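Local coordinates for venom protein 51.1 (Lychas mucronatus, PDB 6ATY) that probably acts as a secreted venom neurotoxin that lowers the action potential of myelinated nerves, at residues I3-C9 against C30-H36; C20-F26 against C35-G39. One frame throughout, in Å; residues are numbered along the deposited sequence. Where two conformers were deposited one is given.

Contact 1 (residues 3-9 with 30-36) and contact 2 (residues 20-26 with 35-39) have centres about 11 Å apart, on opposite sides of the chain's centre. Along the chain, strand 3-8 comes first, then helix 16-22, strand 27-31 and strand 34-38. The last of these lies in the middle of the three-stranded antiparallel sheet. It serves both contacts, which share Cys35 and His36. Contact 1 pairs it with strand 3-8; contact 2 ties it to the end of the helix and the loop beyond. Ile5 CG2 packs on Cys37 SG, joining the two. Cys35 and Cys37 bridge strand 34-38 to helix 16-22, while the third disulfide, Cys9-Cys30, runs from just after strand 3-8 to strand 27-31.

Contact 1 (I3-C9 against C30-H36); sequences ISIGIKC and CSGDTCH
Ser4 faces His36 and Lys8 faces Thr34 as antiparallel non-hydrogen-bonded pairs, and the register slip of two residues between these pairs defines a beta bulge; the short axes of strands 3-8 and 34-36 approach to 4.7 Å at 138°. Gly6 sits within the bulge with a positive phi. Cys35 holds both flanks of it: Ile5 N donates to Cys35 O at 2.9 Å, and Cys35 N donates to Ile7 O at 2.9 Å. Farther on, the bond from Cys9 N to Asp33 O is 3.1 Å, its donor lying well above the carbonyl plane. Ser4, Lys8, Thr34 and His36 project from one face of the sheet. There Ser4 OG stands over one face of the His36 imidazole, toward the rim, 3.2 Å from His36 CE1, while His36 ND1 is hydrogen-bonded to Ser2. Lys8 runs extended until a final bend (chi4 68°) brings its NZ to Asp33 OD2, a 2.6 Å salt bridge. Toward helix 16-22, Ile5 CG1 lies 3.7 Å from Cys35 CB, and Cys35 SG, bonded to Cys16, packs beside Cys9 CB. The Cys9 SG to Cys30 SG disulfide (2.0 Å, chi3 87°) reaches past strand 34-36 to strand 27-31. The chemistry therefore divides by location: hydroxyls, imidazole and the lysine chain on one face, the lysine reaching Asp33 in the turn; sulfur and aliphatic carbon toward the helix; and, beyond the bulge, a covalent bond tying the loop residue after strand 3-8 to strand 27-31.

Contact 2 (C20-F26 against C35-G39); sequences CRIRKYF and CHCSG
Cys20 and Cys37 supply the covalent part of this contact, their SG atoms joined at 2.0 Å with chi3 -75°. In both residues SG lies anti to the carbonyl carbon, beside the backbone N, which turns each sulfur to the other across the gap between helix end and strand. The aromatic part belongs to Tyr25: Cys37 CB sits over the face of its ring, 4.0 Å from the centroid and 28° off the normal, a CH-pi contact, and Cys37 SG approaches the same ring obliquely. Backbone polar contacts are slight by comparison. Phe26 N makes a weak hydrogen bond to Ser38 O at 3.2 Å, and a weak one to Gly39 O that is doubtful because Gly39 has two conformers. Within residues 20-26, Arg21 NE binds Phe26 O at 2.7 Å in the guanidinium plane, and Arg21 NH2 lies over the Phe26 ring near its rim. The helix closes in a Schellman motif, with Lys24 at positive phi, Tyr25 N bonded to Cys20 O and Lys24 N to Arg21 O. With the Cys16-Cys35 bridge alongside, two cysteines four apart in the helix meet two flanking one residue in the strand, the cysteine-stabilised alpha-beta motif of scorpion toxins.

Contact 1 (I3-C9 against C30-H36)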
ATOM      1  N   ILE A   3       3.227  -4.626  -6.817  1.00 21.16           N
ATOM      2  CA  ILE A   3       2.259  -3.840  -7.635  1.00 17.45           C
ATOM      3  C   ILE A   3       1.927  -2.522  -6.957  1.00 15.21           C
ATOM      4  O   ILE A   3       2.224  -2.365  -5.780  1.00 13.47           O
ATOM      5  CB  ILE A   3       0.993  -4.646  -7.914  1.00 18.86           C
ATOM      6  CG1 ILE A   3       0.183  -4.834  -6.629  1.00 20.57           C
ATOM      7  CG2 ILE A   3       1.393  -5.977  -8.525  1.00 19.66           C
ATOM      8  CD1 ILE A   3      -1.285  -4.936  -6.848  1.00 23.24           C
ATOM      9  N   SER A   4       1.481  -1.530  -7.732  1.00 15.05           N
ATOM     10  CA  SER A   4       0.881  -0.299  -7.194  1.00 16.02           C
ATOM     11  C   SER A   4      -0.609  -0.391  -7.366  1.00 14.25           C
ATOM     12  O   SER A   4      -1.106  -0.913  -8.392  1.00 15.01           O
ATOM     13  CB  SER A   4       1.322   0.973  -7.959  1.00 18.70           C
ATOM     14  OG  SER A   4       2.678   0.997  -8.109  1.00 25.89           O
ATOM     15  N   ILE A   5      -1.338   0.061  -6.366  1.00 13.94           N
ATOM     16  CA  ILE A   5      -2.797   0.086  -6.437  1.00 14.84           C
ATOM     17  C   ILE A   5      -3.347   1.495  -6.615  1.00 16.79           C
ATOM     18  O   ILE A   5      -4.539   1.668  -6.654  1.00 17.30           O
ATOM     19  CB  ILE A   5      -3.463  -0.583  -5.229  1.00 14.95           C
ATOM     20  CG1 ILE A   5      -3.028   0.056  -3.906  1.00 13.74           C
ATOM     21  CG2 ILE A   5      -3.157  -2.080  -5.228  1.00 15.73           C
ATOM     22  CD1 ILE A   5      -3.794  -0.488  -2.730  1.00 14.84           C
ATOM     23  N   GLY A   6      -2.523   2.516  -6.672  1.00 17.68           N
ATOM     24  CA  GLY A   6      -3.115   3.856  -7.032  1.00 23.18           C
ATOM     25  C   GLY A   6      -4.041   4.471  -5.951  1.00 23.36           C
ATOM     26  O   GLY A   6      -4.889   5.316  -6.235  1.00 30.79           O
ATOM     27  N   ILE A   7      -3.876   4.029  -4.712  1.00 18.96           N
ATOM     28  CA  ILE A   7      -4.460   4.663  -3.519  1.00 16.28           C
ATOM     29  C   ILE A   7      -3.371   5.642  -3.055  1.00 14.30           C
ATOM     30  O   ILE A   7      -2.183   5.299  -3.013  1.00 12.54           O
ATOM     31  CB  ILE A   7      -4.748   3.610  -2.402  1.00 17.63           C
ATOM     32  CG1 ILE A   7      -5.899   2.687  -2.823  1.00 19.71           C
ATOM     33  CG2 ILE A   7      -5.117   4.244  -1.065  1.00 17.96           C
ATOM     34  CD1 ILE A   7      -7.177   3.410  -3.228  1.00 20.80           C
ATOM     35  N   LYS A   8      -3.779   6.849  -2.736  1.00 12.57           N
ATOM     36  CA  LYS A   8      -2.885   7.885  -2.219  1.00 12.34           C
ATOM     37  C   LYS A   8      -2.602   7.639  -0.759  1.00 10.64           C
ATOM     38  O   LYS A   8      -3.489   7.245   0.012  1.00  9.70           O
ATOM     39  CB  LYS A   8      -3.538   9.247  -2.396  1.00 14.45           C
ATOM     40  CG  LYS A   8      -2.591  10.413  -2.232  1.00 16.93           C
ATOM     41  CD  LYS A   8      -3.196  11.689  -2.754  1.00 20.54           C
ATOM     42  CE  LYS A   8      -2.346  12.902  -2.393  1.00 23.33           C
ATOM     43  NZ  LYS A   8      -1.060  12.867  -3.119  1.00 27.00           N
ATOM     44  N   CYS A   9      -1.374   7.938  -0.380  1.00 10.22           N
ATOM     45  CA  CYS A   9      -0.849   7.664   0.961  1.00 10.12           C
ATOM     46  C   CYS A   9       0.249   8.663   1.333  1.00  9.49           C
ATOM     47  O   CYS A   9       0.762   9.388   0.488  1.00  8.44           O
ATOM     48  CB  CYS A   9      -0.299   6.246   1.052  1.00 10.24           C
ATOM     49  SG  CYS A   9       0.977   5.890  -0.171  1.00 10.72           S
ATOM     50  N   CYS A  30       3.746   2.711   1.507  1.00 11.47           N
ATOM     51  CA  CYS A  30       3.628   3.927   0.767  1.00 11.40           C
ATOM     52  C   CYS A  30       5.013   4.225   0.176  1.00 12.53           C
ATOM     53  O   CYS A  30       5.980   4.442   0.898  1.00 13.95           O
ATOM     54  CB  CYS A  30       3.190   5.059   1.663  1.00 11.56           C
ATOM     55  SG  CYS A  30       2.698   6.519   0.732  1.00 11.86           S
ATOM     56  N   SER A  31       4.875   4.388  -1.369  1.00 15.67           N
ATOM     57  CA  SER A  31       6.065   4.883  -2.044  1.00 17.89           C
ATOM     58  C   SER A  31       5.775   6.189  -2.708  1.00 16.71           C
ATOM     59  O   SER A  31       4.956   6.238  -3.613  1.00 17.48           O
ATOM     60  CB  SER A  31       6.580   3.888  -3.050  1.00 20.64           C
ATOM     61  OG  SER A  31       7.770   4.402  -3.634  1.00 22.24           O
ATOM     62  N   GLY A  32       6.487   7.234  -2.276  1.00 16.81           N
ATOM     63  CA  GLY A  32       6.198   8.601  -2.661  1.00 16.90           C
ATOM     64  C   GLY A  32       4.839   8.999  -2.101  1.00 15.91           C
ATOM     65  O   GLY A  32       4.721   9.418  -0.940  1.00 15.19           O
ATOM     66  N   ASP A  33       3.807   8.853  -2.925  1.00 15.41           N
ATOM     67  CA  ASP A  33       2.455   9.070  -2.435  1.00 15.48           C
ATOM     68  C   ASP A  33       1.450   8.054  -2.935  1.00 13.45           C
ATOM     69  O   ASP A  33       0.284   8.337  -2.917  1.00 11.59           O
ATOM     70  CB  ASP A  33       1.978  10.513  -2.729  1.00 18.51           C
ATOM     71  CG  ASP A  33       1.581  10.738  -4.193  1.00 22.50           C
ATOM     72  OD1 ASP A  33       1.953   9.940  -5.092  1.00 22.38           O
ATOM     73  OD2 ASP A  33       0.845  11.723  -4.442  1.00 29.37           O
ATOM     74  N   THR A  34       1.910   6.846  -3.282  1.00 12.84           N
ATOM     75  CA  THR A  34       1.058   5.806  -3.811  1.00 13.15           C
ATOM     76  C   THR A  34       1.304   4.507  -3.080  1.00 11.88           C
ATOM     77  O   THR A  34       2.475   4.184  -2.789  1.00 10.94           O
ATOM     78  CB  THR A  34       1.388   5.578  -5.296  1.00 15.50           C
ATOM     79  OG1 THR A  34       1.323   6.847  -5.971  1.00 17.46           O
ATOM     80  CG2 THR A  34       0.401   4.631  -5.919  1.00 16.46           C
ATOM     81  N   CYS A  35       0.223   3.779  -2.741  1.00 10.74           N
ATOM     82  CA  CYS A  35       0.371   2.433  -2.113  1.00 10.23           C
ATOM     83  C   CYS A  35       0.881   1.359  -3.088  1.00 10.02           C
ATOM     84  O   CYS A  35       0.335   1.190  -4.221  1.00  9.89           O
ATOM     85  CB  CYS A  35      -0.934   1.962  -1.498  1.00 10.69           C
ATOM     86  SG  CYS A  35      -1.434   2.854  -0.016  1.00 11.00           S
ATOM     87  N   HIS A  36       1.910   0.651  -2.620  1.00 10.24           N
ATOM     88  CA  HIS A  36       2.392  -0.589  -3.244  1.00 12.14           C
ATOM     89  C   HIS A  36       2.018  -1.778  -2.387  1.00 12.89           C
ATOM     90  O   HIS A  36       1.920  -1.655  -1.148  1.00 11.83           O
ATOM     91  CB  HIS A  36       3.907  -0.515  -3.398  1.00 13.55           C
ATOM     92  CG  HIS A  36       4.342   0.504  -4.391  1.00 15.68           C
ATOM     93  ND1 HIS A  36       5.030   0.181  -5.539  1.00 17.19           N
ATOM     94  CD2 HIS A  36       4.087   1.835  -4.463  1.00 17.47           C
ATOM     95  CE1 HIS A  36       5.246   1.278  -6.246  1.00 19.26           C
ATOM     96  NE2 HIS A  36       4.673   2.299  -5.618  1.00 20.04           N
TER

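Contact 2 (C20-F26 against C35-G39)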
ATOM      1  N   CYS A  20      -3.812  -3.094   1.076  1.00 12.12           N
ATOM      2  CA  CYS A  20      -3.297  -4.260   0.349  1.00 11.64           C
ATOM      3  C   CYS A  20      -3.927  -5.569   0.856  1.00 11.82           C
ATOM      4  O   CYS A  20      -4.261  -6.432   0.050  1.00 12.10           O
ATOM      5  CB  CYS A  20      -1.777  -4.305   0.467  1.00 11.57           C
ATOM      6  SG  CYS A  20      -1.016  -2.873  -0.340  1.00 10.97           S
ATOM      7  N   ARG A  21      -4.083  -5.707   2.177  1.00 12.13           N
ATOM      8  CA  ARG A  21      -4.570  -6.948   2.767  1.00 12.90           C
ATOM      9  C   ARG A  21      -6.024  -7.192   2.413  1.00 12.79           C
ATOM     10  O   ARG A  21      -6.366  -8.328   2.125  1.00 12.48           O
ATOM     11  CB  ARG A  21      -4.338  -7.019   4.274  1.00 14.11           C
ATOM     12  CG  ARG A  21      -2.868  -7.144   4.637  1.00 14.39           C
ATOM     13  CD  ARG A  21      -2.649  -7.373   6.098  1.00 14.73           C
ATOM     14  NE  ARG A  21      -1.281  -7.835   6.296  1.00 14.57           N
ATOM     15  CZ  ARG A  21      -0.734  -8.118   7.479  1.00 15.24           C
ATOM     16  NH1 ARG A  21      -1.418  -7.971   8.586  1.00 14.48           N
ATOM     17  NH2 ARG A  21       0.539  -8.533   7.546  1.00 14.86           N
ATOM     18  N   ILE A  22      -6.848  -6.158   2.348  1.00 13.93           N
ATOM     19  CA  ILE A  22      -8.305  -6.381   1.942  1.00 15.17           C
ATOM     20  C   ILE A  22      -8.401  -6.742   0.457  1.00 15.74           C
ATOM     21  O   ILE A  22      -9.341  -7.433   0.044  1.00 16.04           O
ATOM     22  CB  ILE A  22      -9.256  -5.223   2.308  1.00 16.61           C
ATOM     23  CG1 ILE A  22      -8.950  -3.939   1.542  1.00 17.04           C
ATOM     24  CG2 ILE A  22      -9.284  -5.004   3.816  1.00 17.32           C
ATOM     25  CD1 ILE A  22     -10.036  -2.884   1.672  1.00 17.65           C
ATOM     26  N   ARG A  23      -7.343  -6.401  -0.308  1.00 15.39           N
ATOM     27  CA  ARG A  23      -7.197  -6.800  -1.723  1.00 16.36           C
ATOM     28  C   ARG A  23      -6.418  -8.094  -1.886  1.00 17.97           C
ATOM     29  O   ARG A  23      -5.999  -8.467  -3.008  1.00 18.97           O
ATOM     30  CB  ARG A  23      -6.531  -5.671  -2.505  1.00 16.90           C
ATOM     31  CG  ARG A  23      -7.419  -4.465  -2.629  1.00 17.23           C
ATOM     32  CD  ARG A  23      -6.619  -3.332  -3.205  1.00 19.90           C
ATOM     33  NE  ARG A  23      -7.427  -2.178  -3.557  1.00 21.88           N
ATOM     34  CZ  ARG A  23      -7.817  -1.210  -2.724  1.00 24.24           C
ATOM     35  NH1 ARG A  23      -7.554  -1.241  -1.393  1.00 22.41           N
ATOM     36  NH2 ARG A  23      -8.506  -0.194  -3.239  1.00 26.66           N
ATOM     37  N   LYS A  24      -6.221  -8.803  -0.773  1.00 18.04           N
ATOM     38  CA  LYS A  24      -5.621 -10.119  -0.732  1.00 19.96           C
ATOM     39  C   LYS A  24      -4.133 -10.156  -1.005  1.00 20.09           C
ATOM     40  O   LYS A  24      -3.639 -11.173  -1.464  1.00 19.58           O
ATOM     41  CB  LYS A  24      -6.398 -11.140  -1.644  1.00 22.01           C
ATOM     42  CG  LYS A  24      -7.894 -11.213  -1.337  1.00 23.06           C
ATOM     43  CD  LYS A  24      -8.621 -12.288  -2.123  1.00 26.64           C
ATOM     44  CE  LYS A  24     -10.060 -12.444  -1.650  1.00 29.14           C
ATOM     45  NZ  LYS A  24     -10.560 -13.782  -2.073  1.00 32.63           N
ATOM     46  N   TYR A  25      -3.397  -9.063  -0.731  1.00 18.52           N
ATOM     47  CA  TYR A  25      -1.950  -9.118  -0.637  1.00 21.01           C
ATOM     48  C   TYR A  25      -1.565  -9.250   0.825  1.00 22.90           C
ATOM     49  O   TYR A  25      -2.399  -9.039   1.715  1.00 29.44           O
ATOM     50  CB  TYR A  25      -1.298  -7.885  -1.283  1.00 22.18           C
ATOM     51  CG  TYR A  25      -1.632  -7.795  -2.748  1.00 25.32           C
ATOM     52  CD1 TYR A  25      -2.790  -7.139  -3.153  1.00 28.48           C
ATOM     53  CD2 TYR A  25      -0.831  -8.390  -3.718  1.00 29.37           C
ATOM     54  CE1 TYR A  25      -3.152  -7.074  -4.478  1.00 30.92           C
ATOM     55  CE2 TYR A  25      -1.187  -8.337  -5.069  1.00 31.56           C
ATOM     56  CZ  TYR A  25      -2.373  -7.685  -5.426  1.00 32.93           C
ATOM     57  OH  TYR A  25      -2.786  -7.547  -6.733  1.00 39.52           O
ATOM     58  N   PHE A  26      -0.336  -9.642   1.103  1.00 20.41           N
ATOM     59  CA  PHE A  26       0.084  -9.820   2.485  1.00 20.63           C
ATOM     60  C   PHE A  26       0.568  -8.518   3.073  1.00 20.02           C
ATOM     61  O   PHE A  26       0.427  -8.290   4.272  1.00 19.70           O
ATOM     62  CB  PHE A  26       1.226 -10.826   2.611  1.00 23.74           C
ATOM     63  CG  PHE A  26       1.681 -11.016   4.013  1.00 24.37           C
ATOM     64  CD1 PHE A  26       0.807 -11.531   4.960  1.00 27.43           C
ATOM     65  CD2 PHE A  26       2.935 -10.595   4.416  1.00 26.49           C
ATOM     66  CE1 PHE A  26       1.216 -11.687   6.281  1.00 27.34           C
ATOM     67  CE2 PHE A  26       3.345 -10.764   5.722  1.00 27.58           C
ATOM     68  CZ  PHE A  26       2.471 -11.295   6.652  1.00 26.24           C
ATOM     69  N   CYS A  35       0.223   3.779  -2.741  1.00 10.74           N
ATOM     70  CA  CYS A  35       0.371   2.433  -2.113  1.00 10.23           C
ATOM     71  C   CYS A  35       0.881   1.359  -3.088  1.00 10.02           C
ATOM     72  O   CYS A  35       0.335   1.190  -4.221  1.00  9.89           O
ATOM     73  CB  CYS A  35      -0.934   1.962  -1.498  1.00 10.69           C
ATOM     74  SG  CYS A  35      -1.434   2.854  -0.016  1.00 11.00           S
ATOM     75  N   HIS A  36       1.910   0.651  -2.620  1.00 10.24           N
ATOM     76  CA  HIS A  36       2.392  -0.589  -3.244  1.00 12.14           C
ATOM     77  C   HIS A  36       2.018  -1.778  -2.387  1.00 12.89           C
ATOM     78  O   HIS A  36       1.920  -1.655  -1.148  1.00 11.83           O
ATOM     79  CB  HIS A  36       3.907  -0.515  -3.398  1.00 13.55           C
ATOM     80  CG  HIS A  36       4.342   0.504  -4.391  1.00 15.68           C
ATOM     81  ND1 HIS A  36       5.030   0.181  -5.539  1.00 17.19           N
ATOM     82  CD2 HIS A  36       4.087   1.835  -4.463  1.00 17.47           C
ATOM     83  CE1 HIS A  36       5.246   1.278  -6.246  1.00 19.26           C
ATOM     84  NE2 HIS A  36       4.673   2.299  -5.618  1.00 20.04           N
ATOM     85  N   CYS A  37       1.794  -2.927  -3.036  1.00 12.65           N
ATOM     86  CA  CYS A  37       1.451  -4.171  -2.318  1.00 12.90           C
ATOM     87  C   CYS A  37       2.351  -5.287  -2.803  1.00 14.31           C
ATOM     88  O   CYS A  37       2.822  -5.255  -3.940  1.00 13.04           O
ATOM     89  CB  CYS A  37      -0.008  -4.582  -2.582  1.00 12.32           C
ATOM     90  SG  CYS A  37      -1.239  -3.309  -2.297  1.00 11.88           S
ATOM     91  N   SER A  38       2.630  -6.262  -1.947  1.00 16.22           N
ATOM     92  CA  SER A  38       3.260  -7.499  -2.435  1.00 18.85           C
ATOM     93  C   SER A  38       2.759  -8.696  -1.672  1.00 18.21           C
ATOM     94  O   SER A  38       2.186  -8.539  -0.573  1.00 17.47           O
ATOM     95  CB  SER A  38       4.782  -7.414  -2.346  1.00 22.60           C
ATOM     96  OG  SER A  38       5.192  -6.664  -1.226  1.00 26.61           O
ATOM     97  N   GLY A  39       3.012  -9.891  -2.203  0.50 16.17           N
ATOM     98  CA  GLY A  39       2.571 -11.100  -1.519  0.50 16.67           C
ATOM     99  C   GLY A  39       1.060 -11.241  -1.652  0.50 17.56           C
ATOM    100  O   GLY A  39       0.384 -11.768  -0.758  0.50 20.51           O
TER